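Long-range contacts in SIR4-interacting protein SIF2 (Saccharomyces cerevisiae, PDB 1R5M), which antagonizes telomeric silencing in yeast, has transcription corepressor activity within the Set3C complex and may recruit SIR4 to non-telomeric sites of repression: residues Q185-K190 with F230-T235; P332-R337 with N394-D399; A346-D351 with F398-N403. One frame throughout, in Å; residues are numbered along the deposited sequence.

Contact 1 (Q185-K190 with F230-T235)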
loop_
_atom_site.group_PDB
_atom_site.type_symbol
_atom_site.label_atom_id
_atom_site.label_comp_id
_atom_site.label_asym_id
_atom_site.label_seq_id
_atom_site.Cartn_x
_atom_site.Cartn_y
_atom_site.Cartn_z
ATOM N N GLN A 185 -1.334 0.069 -23.146
ATOM C CA GLN A 185 -0.530 -1.141 -23.216
ATOM C C GLN A 185 -1.105 -2.177 -22.268
ATOM O O GLN A 185 -1.731 -1.834 -21.267
ATOM C CB GLN A 185 0.926 -0.872 -22.822
ATOM C CG GLN A 185 1.707 0.009 -23.780
ATOM C CD GLN A 185 3.205 -0.168 -23.616
ATOM O OE1 GLN A 185 3.739 -1.255 -23.844
ATOM N NE2 GLN A 185 3.891 0.895 -23.211
ATOM N N HIS A 186 -0.893 -3.446 -22.594
ATOM C CA HIS A 186 -1.365 -4.537 -21.756
ATOM C C HIS A 186 -0.241 -5.556 -21.652
ATOM O O HIS A 186 0.402 -5.882 -22.650
ATOM C CB HIS A 186 -2.627 -5.171 -22.357
ATOM C CG HIS A 186 -2.417 -5.791 -23.702
ATOM N ND1 HIS A 186 -1.811 -7.018 -23.872
ATOM C CD2 HIS A 186 -2.734 -5.353 -24.945
ATOM C CE1 HIS A 186 -1.763 -7.310 -25.159
ATOM N NE2 HIS A 186 -2.316 -6.316 -25.833
ATOM N N PHE A 187 0.008 -6.045 -20.441
ATOM C CA PHE A 187 1.072 -7.019 -20.234
ATOM C C PHE A 187 0.577 -8.275 -19.530
ATOM O O PHE A 187 -0.159 -8.200 -18.546
ATOM C CB PHE A 187 2.210 -6.406 -19.408
ATOM C CG PHE A 187 2.637 -5.040 -19.868
ATOM C CD1 PHE A 187 2.024 -3.900 -19.364
ATOM C CD2 PHE A 187 3.651 -4.893 -20.811
ATOM C CE1 PHE A 187 2.414 -2.628 -19.789
ATOM C CE2 PHE A 187 4.048 -3.629 -21.243
ATOM C CZ PHE A 187 3.429 -2.495 -20.731
ATOM N N GLU A 188 0.984 -9.427 -20.054
ATOM C CA GLU A 188 0.638 -10.726 -19.483
ATOM C C GLU A 188 1.956 -11.494 -19.471
ATOM O O GLU A 188 2.175 -12.388 -20.288
ATOM C CB GLU A 188 -0.379 -11.465 -20.359
ATOM C CG GLU A 188 -1.669 -10.707 -20.631
ATOM C CD GLU A 188 -1.486 -9.574 -21.623
ATOM O OE1 GLU A 188 -0.952 -9.825 -22.724
ATOM O OE2 GLU A 188 -1.883 -8.434 -21.305
ATOM N N LEU A 189 2.829 -11.133 -18.539
ATOM C CA LEU A 189 4.151 -11.738 -18.438
ATOM C C LEU A 189 4.213 -13.166 -17.898
ATOM O O LEU A 189 5.270 -13.795 -17.942
ATOM C CB LEU A 189 5.060 -10.828 -17.606
ATOM C CG LEU A 189 5.136 -9.371 -18.081
ATOM C CD1 LEU A 189 6.101 -8.592 -17.197
ATOM C CD2 LEU A 189 5.588 -9.321 -19.535
ATOM N N LYS A 190 3.096 -13.680 -17.394
ATOM C CA LYS A 190 3.070 -15.041 -16.864
ATOM C C LYS A 190 3.117 -16.066 -17.994
ATOM O O LYS A 190 4.195 -16.484 -18.422
ATOM C CB LYS A 190 1.811 -15.268 -16.025
ATOM C CG LYS A 190 1.723 -14.398 -14.782
ATOM C CD LYS A 190 0.483 -14.722 -13.962
ATOM C CE LYS A 190 0.501 -16.160 -13.467
ATOM N NZ LYS A 190 -0.720 -16.488 -12.681
ATOM N N PHE A 230 10.524 -6.052 -14.541
ATOM C CA PHE A 230 10.660 -5.474 -15.876
ATOM C C PHE A 230 10.453 -3.964 -15.857
ATOM O O PHE A 230 9.552 -3.462 -15.183
ATOM C CB PHE A 230 9.643 -6.117 -16.827
ATOM C CG PHE A 230 10.026 -7.496 -17.304
ATOM C CD1 PHE A 230 10.903 -8.296 -16.574
ATOM C CD2 PHE A 230 9.481 -8.005 -18.480
ATOM C CE1 PHE A 230 11.232 -9.581 -17.010
ATOM C CE2 PHE A 230 9.804 -9.288 -18.923
ATOM C CZ PHE A 230 10.681 -10.078 -18.186
ATOM N N VAL A 231 11.290 -3.244 -16.598
ATOM C CA VAL A 231 11.193 -1.788 -16.670
ATOM C C VAL A 231 10.638 -1.410 -18.039
ATOM O O VAL A 231 11.056 -1.967 -19.057
ATOM C CB VAL A 231 12.576 -1.118 -16.492
ATOM C CG1 VAL A 231 12.411 0.390 -16.353
ATOM C CG2 VAL A 231 13.287 -1.697 -15.270
ATOM N N TYR A 232 9.697 -0.471 -18.057
ATOM C CA TYR A 232 9.076 -0.028 -19.302
ATOM C C TYR A 232 8.981 1.482 -19.440
ATOM O O TYR A 232 9.053 2.225 -18.462
ATOM C CB TYR A 232 7.649 -0.561 -19.427
ATOM C CG TYR A 232 7.511 -2.055 -19.532
ATOM C CD1 TYR A 232 7.418 -2.848 -18.390
ATOM C CD2 TYR A 232 7.440 -2.676 -20.776
ATOM C CE1 TYR A 232 7.252 -4.226 -18.485
ATOM C CE2 TYR A 232 7.275 -4.053 -20.883
ATOM C CZ TYR A 232 7.180 -4.820 -19.733
ATOM O OH TYR A 232 7.005 -6.180 -19.833
ATOM N N GLN A 233 8.795 1.914 -20.683
ATOM C CA GLN A 233 8.605 3.317 -21.009
ATOM C C GLN A 233 7.217 3.311 -21.647
ATOM O O GLN A 233 6.870 2.371 -22.360
ATOM C CB GLN A 233 9.656 3.790 -22.011
ATOM C CG GLN A 233 9.666 5.290 -22.233
ATOM C CD GLN A 233 10.767 5.725 -23.177
ATOM O OE1 GLN A 233 10.820 5.290 -24.328
ATOM N NE2 GLN A 233 11.658 6.585 -22.694
ATOM N N ILE A 234 6.423 4.341 -21.381
ATOM C CA ILE A 234 5.060 4.418 -21.902
ATOM C C ILE A 234 4.862 4.142 -23.391
ATOM O O ILE A 234 3.909 3.462 -23.771
ATOM C CB ILE A 234 4.427 5.791 -21.585
ATOM C CG1 ILE A 234 4.181 5.912 -20.081
ATOM C CG2 ILE A 234 3.117 5.959 -22.352
ATOM C CD1 ILE A 234 3.578 7.240 -19.664
ATOM N N THR A 235 5.753 4.656 -24.232
ATOM C CA THR A 235 5.617 4.480 -25.678
ATOM C C THR A 235 6.171 3.187 -26.271
ATOM O O THR A 235 6.053 2.967 -27.477
ATOM C CB THR A 235 6.267 5.651 -26.440
ATOM O OG1 THR A 235 7.687 5.609 -26.256
ATOM C CG2 THR A 235 5.733 6.982 -25.932
#
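Phe-187 and Tyr-232 meet at the seam between two adjacent blades of the beta-propeller, well out from its centre. The two segments run nearly antiparallel, yet the nearest CA atoms, Gln-185 and Ile-234, are still 8.0 Å from each other, so no backbone pairing joins them, and side chains from 185-190 bridge the gap to side chains and to two backbone carbonyls. Phe-187 CE2 sits over one face of the Tyr-232 ring, displaced toward the rim, and comes within 3.3 Å of Tyr-232 CE2. The ring planes are turned 48° from one another, an oblique pair that is neither a stack nor T-shaped, and the two side chains slide past each other in opposite directions. Strand 182-187 is the outermost strand of its four-stranded blade, whereas strand 229-233 is the third of the next, the WD 4 blade. Ile-222, on the neighbouring strand 219-223, touches Phe-187, Leu-189 and Tyr-232 alike.

Leu-189 meets the tyrosine tip to tip: its CD2 lies 3.5 Å from Tyr-232 OH, which also lies in the plane of the Phe-230 ring, at its edge. The other branch, Leu-189 CD1, approaches Phe-230 CD2 obliquely at 3.7 Å.

At the far end of the contact the interaction becomes polar. Gln-185 has CG anti to its carbonyl carbon (chi1 -67°) and an extended chain beyond, which carries the amide to the loop after strand 229-233. Its NE2 donates weakly to Ile-234 O, 2.6 Å away but with an N-H...O angle of only 125°, and weakly again to Gln-233 O at 3.4 Å. NE2 also hydrogen-bonds to Glu-236 O, in the loop just beyond.

Contact 2 (P332-R337 with N394-D399)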
loop_
_atom_site.group_PDB
_atom_site.type_symbol
_atom_site.label_atom_id
_atom_site.label_comp_id
_atom_site.label_asym_id
_atom_site.label_seq_id
_atom_site.Cartn_x
_atom_site.Cartn_y
_atom_site.Cartn_z
ATOM N N PRO A 332 2.713 -13.353 13.164
ATOM C CA PRO A 332 2.905 -12.755 11.841
ATOM C C PRO A 332 2.321 -11.353 11.707
ATOM O O PRO A 332 1.336 -11.007 12.359
ATOM C CB PRO A 332 2.198 -13.737 10.912
ATOM C CG PRO A 332 2.349 -15.050 11.629
ATOM C CD PRO A 332 2.049 -14.664 13.051
ATOM N N ILE A 333 2.950 -10.548 10.860
ATOM C CA ILE A 333 2.465 -9.207 10.586
ATOM C C ILE A 333 1.819 -9.295 9.209
ATOM O O ILE A 333 2.408 -9.854 8.278
ATOM C CB ILE A 333 3.615 -8.183 10.561
ATOM C CG1 ILE A 333 4.137 -7.979 11.987
ATOM C CG2 ILE A 333 3.136 -6.867 9.950
ATOM C CD1 ILE A 333 5.351 -7.075 12.094
ATOM N N PHE A 334 0.606 -8.765 9.089
ATOM C CA PHE A 334 -0.127 -8.804 7.827
ATOM C C PHE A 334 0.033 -7.555 6.973
ATOM O O PHE A 334 -0.160 -7.600 5.757
ATOM C CB PHE A 334 -1.618 -9.037 8.090
ATOM C CG PHE A 334 -1.960 -10.451 8.471
ATOM C CD1 PHE A 334 -3.280 -10.809 8.716
ATOM C CD2 PHE A 334 -0.971 -11.428 8.577
ATOM C CE1 PHE A 334 -3.614 -12.115 9.061
ATOM C CE2 PHE A 334 -1.298 -12.742 8.922
ATOM C CZ PHE A 334 -2.624 -13.082 9.164
ATOM N N ALA A 335 0.373 -6.436 7.602
ATOM C CA ALA A 335 0.544 -5.191 6.861
ATOM C C ALA A 335 1.281 -4.149 7.684
ATOM O O ALA A 335 1.190 -4.138 8.908
ATOM C CB ALA A 335 -0.815 -4.649 6.434
ATOM N N GLY A 336 2.016 -3.285 6.990
ATOM C CA GLY A 336 2.765 -2.221 7.635
ATOM C C GLY A 336 2.634 -0.962 6.799
ATOM O O GLY A 336 2.631 -1.036 5.566
ATOM N N ARG A 337 2.521 0.191 7.454
ATOM C CA ARG A 337 2.371 1.467 6.754
ATOM C C ARG A 337 3.193 2.559 7.415
ATOM O O ARG A 337 3.162 2.717 8.636
ATOM C CB ARG A 337 0.909 1.915 6.769
ATOM C CG ARG A 337 -0.078 0.895 6.251
ATOM C CD ARG A 337 -0.151 0.871 4.738
ATOM N NE ARG A 337 -1.135 -0.112 4.289
ATOM C CZ ARG A 337 -0.838 -1.343 3.880
ATOM N NH1 ARG A 337 0.424 -1.752 3.846
ATOM N NH2 ARG A 337 -1.810 -2.173 3.524
ATOM N N ASN A 394 -11.423 -11.515 18.444
ATOM C CA ASN A 394 -10.141 -12.036 17.973
ATOM C C ASN A 394 -10.058 -11.948 16.450
ATOM O O ASN A 394 -9.347 -12.729 15.822
ATOM C CB ASN A 394 -9.984 -13.501 18.389
ATOM C CG ASN A 394 -10.902 -14.416 17.609
ATOM O OD1 ASN A 394 -11.986 -14.007 17.204
ATOM N ND2 ASN A 394 -10.474 -15.661 17.396
ATOM N N ASP A 395 -10.776 -11.000 15.856
ATOM C CA ASP A 395 -10.771 -10.867 14.401
ATOM C C ASP A 395 -9.417 -10.391 13.875
ATOM O O ASP A 395 -8.631 -9.786 14.605
ATOM C CB ASP A 395 -11.881 -9.901 13.962
ATOM C CG ASP A 395 -12.194 -9.992 12.470
ATOM O OD1 ASP A 395 -11.726 -10.936 11.801
ATOM O OD2 ASP A 395 -12.928 -9.114 11.971
ATOM N N TYR A 396 -9.160 -10.692 12.605
ATOM C CA TYR A 396 -7.923 -10.307 11.928
ATOM C C TYR A 396 -8.039 -8.891 11.382
ATOM O O TYR A 396 -9.134 -8.418 11.093
ATOM C CB TYR A 396 -7.662 -11.204 10.709
ATOM C CG TYR A 396 -7.427 -12.665 10.985
ATOM C CD1 TYR A 396 -8.174 -13.642 10.328
ATOM C CD2 TYR A 396 -6.430 -13.077 11.867
ATOM C CE1 TYR A 396 -7.931 -14.999 10.542
ATOM C CE2 TYR A 396 -6.179 -14.426 12.090
ATOM C CZ TYR A 396 -6.930 -15.383 11.424
ATOM O OH TYR A 396 -6.675 -16.720 11.646
ATOM N N ILE A 397 -6.895 -8.234 11.226
ATOM C CA ILE A 397 -6.832 -6.906 10.621
ATOM C C ILE A 397 -6.138 -7.165 9.285
ATOM O O ILE A 397 -5.025 -7.688 9.260
ATOM C CB ILE A 397 -5.986 -5.927 11.454
ATOM C CG1 ILE A 397 -6.734 -5.571 12.741
ATOM C CG2 ILE A 397 -5.697 -4.664 10.640
ATOM C CD1 ILE A 397 -5.912 -4.761 13.722
ATOM N N PHE A 398 -6.802 -6.816 8.187
ATOM C CA PHE A 398 -6.270 -7.030 6.841
ATOM C C PHE A 398 -5.597 -5.803 6.240
ATOM O O PHE A 398 -4.792 -5.914 5.308
ATOM C CB PHE A 398 -7.397 -7.459 5.894
ATOM C CG PHE A 398 -7.813 -8.898 6.031
ATOM C CD1 PHE A 398 -8.854 -9.397 5.255
ATOM C CD2 PHE A 398 -7.155 -9.760 6.904
ATOM C CE1 PHE A 398 -9.236 -10.732 5.341
ATOM C CE2 PHE A 398 -7.530 -11.101 6.998
ATOM C CZ PHE A 398 -8.572 -11.586 6.214
ATOM N N ASP A 399 -5.929 -4.631 6.763
ATOM C CA ASP A 399 -5.375 -3.403 6.221
ATOM C C ASP A 399 -5.442 -2.261 7.221
ATOM O O ASP A 399 -6.254 -2.273 8.147
ATOM C CB ASP A 399 -6.160 -3.024 4.954
ATOM C CG ASP A 399 -5.697 -1.716 4.338
ATOM O OD1 ASP A 399 -6.456 -0.721 4.375
ATOM O OD2 ASP A 399 -4.566 -1.684 3.814
#
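Phe-334 and Tyr-396 lie with their ring planes 50° apart and their centroids 5.9 Å from each other, an oblique pair that is neither stacked nor edge-to-face. The touch is light and oblique, Phe-334 CE1 against Tyr-396 CD2 at 4.1 Å. Phe-334 also presents its edge to the backbone: Ile-397 O lies near the ring plane, 3.6 Å from Phe-334 CD1. Met-350, from the loop after strand 344-349, touches both aromatic side chains.

Phe-334 lies on the inner strand of the WD 7 propeller blade, and Tyr-396 just precedes the inner strand 397-402 of the next blade, WD 8. Strands 333-337 and 397-399 run in broadly the same direction, with their axes 6.3 Å from each other at closest approach. A classic beta bulge, in which Phe-398 and Asp-399 both face Ala-412, breaks the regular pairing of the WD 8 strand with its neighbour.

Further along the strands the contact is a salt bridge. The side chains of Arg-337 and Asp-399 cross at about a right angle, with guanidinium and carboxylate planes 45° apart. Arg-337 NH2 donates to Asp-399 OD2 at 2.8 Å, the N-H...O angle of 167° being close to straight; the oxygen lies in the guanidinium plane, and is itself met nearly along its C-O bond. A bend in the arginine chain at chi2 turns CD aside, and NH1 returns to the chain's own Gly-336 O at 2.9 Å, from above that carbonyl's plane. NE adds a weak bond to Leu-400 O. An alanine in place of Arg-337 would probably leave Asp-399 OD2 without its charged mate and the carboxylate freer to turn. The other oxygen, Asp-399 OD1, accepts from Ser-51 N.

Contact 3 (A346-D351 with F398-N403)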
loop_
_atom_site.group_PDB
_atom_site.type_symbol
_atom_site.label_atom_id
_atom_site.label_comp_id
_atom_site.label_asym_id
_atom_site.label_seq_id
_atom_site.Cartn_x
_atom_site.Cartn_y
_atom_site.Cartn_z
ATOM N N ALA A 346 3.295 1.878 11.387
ATOM C CA ALA A 346 2.213 1.113 11.993
ATOM C C ALA A 346 2.091 -0.260 11.355
ATOM O O ALA A 346 2.095 -0.385 10.131
ATOM C CB ALA A 346 0.898 1.870 11.847
ATOM N N VAL A 347 1.980 -1.291 12.189
ATOM C CA VAL A 347 1.852 -2.655 11.693
ATOM C C VAL A 347 0.662 -3.368 12.318
ATOM O O VAL A 347 0.304 -3.108 13.466
ATOM C CB VAL A 347 3.121 -3.484 11.978
ATOM C CG1 VAL A 347 4.306 -2.899 11.224
ATOM C CG2 VAL A 347 3.400 -3.518 13.471
ATOM N N ALA A 348 0.047 -4.258 11.549
ATOM C CA ALA A 348 -1.091 -5.022 12.039
ATOM C C ALA A 348 -0.666 -6.471 12.201
ATOM O O ALA A 348 -0.287 -7.127 11.230
ATOM C CB ALA A 348 -2.252 -4.922 11.058
ATOM N N PHE A 349 -0.714 -6.962 13.435
ATOM C CA PHE A 349 -0.345 -8.341 13.712
ATOM C C PHE A 349 -1.536 -9.263 13.506
ATOM O O PHE A 349 -2.692 -8.836 13.565
ATOM C CB PHE A 349 0.177 -8.487 15.144
ATOM C CG PHE A 349 1.519 -7.858 15.368
ATOM C CD1 PHE A 349 1.629 -6.522 15.738
ATOM C CD2 PHE A 349 2.682 -8.603 15.199
ATOM C CE1 PHE A 349 2.881 -5.937 15.938
ATOM C CE2 PHE A 349 3.939 -8.029 15.395
ATOM C CZ PHE A 349 4.039 -6.694 15.766
ATOM N N MET A 350 -1.237 -10.535 13.272
ATOM C CA MET A 350 -2.258 -11.545 13.039
ATOM C C MET A 350 -3.212 -11.697 14.221
ATOM O O MET A 350 -4.332 -12.178 14.059
ATOM C CB MET A 350 -1.581 -12.882 12.732
ATOM C CG MET A 350 -2.531 -14.007 12.388
ATOM S SD MET A 350 -1.630 -15.444 11.783
ATOM C CE MET A 350 -2.997 -16.524 11.341
ATOM N N ASP A 351 -2.775 -11.287 15.408
ATOM C CA ASP A 351 -3.628 -11.400 16.588
ATOM C C ASP A 351 -4.577 -10.214 16.760
ATOM O O ASP A 351 -5.251 -10.096 17.785
ATOM C CB ASP A 351 -2.775 -11.579 17.853
ATOM C CG ASP A 351 -1.887 -10.383 18.139
ATOM O OD1 ASP A 351 -1.900 -9.423 17.343
ATOM O OD2 ASP A 351 -1.171 -10.404 19.166
ATOM N N PHE A 398 -6.802 -6.816 8.187
ATOM C CA PHE A 398 -6.270 -7.030 6.841
ATOM C C PHE A 398 -5.597 -5.803 6.240
ATOM O O PHE A 398 -4.792 -5.914 5.308
ATOM C CB PHE A 398 -7.397 -7.459 5.894
ATOM C CG PHE A 398 -7.813 -8.898 6.031
ATOM C CD1 PHE A 398 -8.854 -9.397 5.255
ATOM C CD2 PHE A 398 -7.155 -9.760 6.904
ATOM C CE1 PHE A 398 -9.236 -10.732 5.341
ATOM C CE2 PHE A 398 -7.530 -11.101 6.998
ATOM C CZ PHE A 398 -8.572 -11.586 6.214
ATOM N N ASP A 399 -5.929 -4.631 6.763
ATOM C CA ASP A 399 -5.375 -3.403 6.221
ATOM C C ASP A 399 -5.442 -2.261 7.221
ATOM O O ASP A 399 -6.254 -2.273 8.147
ATOM C CB ASP A 399 -6.160 -3.024 4.954
ATOM C CG ASP A 399 -5.697 -1.716 4.338
ATOM O OD1 ASP A 399 -6.456 -0.721 4.375
ATOM O OD2 ASP A 399 -4.566 -1.684 3.814
ATOM N N LEU A 400 -4.562 -1.286 7.039
ATOM C CA LEU A 400 -4.560 -0.102 7.879
ATOM C C LEU A 400 -4.058 1.049 7.020
ATOM O O LEU A 400 -3.348 0.834 6.034
ATOM C CB LEU A 400 -3.685 -0.300 9.126
ATOM C CG LEU A 400 -2.171 -0.471 9.064
ATOM C CD1 LEU A 400 -1.648 -0.712 10.485
ATOM C CD2 LEU A 400 -1.807 -1.645 8.169
ATOM N N SER A 401 -4.457 2.265 7.366
ATOM C CA SER A 401 -4.035 3.431 6.600
ATOM C C SER A 401 -3.946 4.669 7.476
ATOM O O SER A 401 -4.763 4.862 8.378
ATOM C CB SER A 401 -5.018 3.682 5.457
ATOM O OG SER A 401 -6.312 3.964 5.959
ATOM N N TRP A 402 -2.944 5.500 7.196
ATOM C CA TRP A 402 -2.711 6.748 7.923
ATOM C C TRP A 402 -3.348 7.940 7.225
ATOM O O TRP A 402 -3.316 8.027 5.994
ATOM C CB TRP A 402 -1.225 7.096 7.970
ATOM C CG TRP A 402 -0.326 6.262 8.805
ATOM C CD1 TRP A 402 0.406 5.179 8.401
ATOM C CD2 TRP A 402 0.059 6.528 10.153
ATOM N NE1 TRP A 402 1.235 4.765 9.418
ATOM C CE2 TRP A 402 1.040 5.577 10.505
ATOM C CE3 TRP A 402 -0.328 7.487 11.099
ATOM C CZ2 TRP A 402 1.644 5.558 11.764
ATOM C CZ3 TRP A 402 0.274 7.469 12.353
ATOM C CH2 TRP A 402 1.248 6.510 12.672
ATOM N N ASN A 403 -3.891 8.882 7.993
ATOM C CA ASN A 403 -4.410 10.083 7.353
ATOM C C ASN A 403 -3.150 10.925 7.111
ATOM O O ASN A 403 -2.089 10.633 7.673
ATOM C CB ASN A 403 -5.476 10.786 8.219
ATOM C CG ASN A 403 -4.908 11.580 9.381
ATOM O OD1 ASN A 403 -3.880 11.240 9.962
ATOM N ND2 ASN A 403 -5.619 12.644 9.749
#
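Leu-400 and Ala-346 pack in the buried interface between propeller blades WD 7 and WD 8, where strand 344-349, second in its blade, faces the inner strand 397-402 of the next. The strand axes run antiparallel at 163° and come no closer than 7.5 Å, with no hydrogen bond between the segments, so the contact is apolar.

The tight part centres on Ala-346. Its CB is 3.9 Å from Leu-400 CD1, and the indole of Trp-402 approaches the same methyl obliquely, with CZ2 at 3.8 Å. Leu-400 holds CG between its backbone N and carbonyl carbon (chi1 66°), the crowded position, and CD1 alone makes its close contacts here, including one of 3.8 Å to Ala-346 O. The packing slackens toward Ala-348, whose CB stands 4.3 Å from that CD1. Beyond it the side chains of Asp-399 and of solvent-exposed Phe-398 make no contact with segment 346-351.

Trp-402 is partly exposed, but the polar atom of its indole is engaged: NE1 donates a hydrogen bond to Arg-337 O, and lies 3.8 Å from Ala-346 CB.

Contacts 2 and 3 share one WD 7-WD 8 seam: their centres are 5 Å apart, both use strand 397-402, and strands 333-338 and 344-349 pair in one blade. Contact 3 is the buried, wholly apolar part; contact 2 is partly buried and combines an oblique aromatic pair with a salt bridge. Contact 1, about 31 Å from either by centres and on the opposite side of the chain's centre, joins a different pair of blades. It lies about 21 Å from that centre, against 13 and 11 Å for contacts 2 and 3, and joins the outermost strand of one blade to the third strand of the next through aromatic packing and an uncharged amide rather than opposite charges.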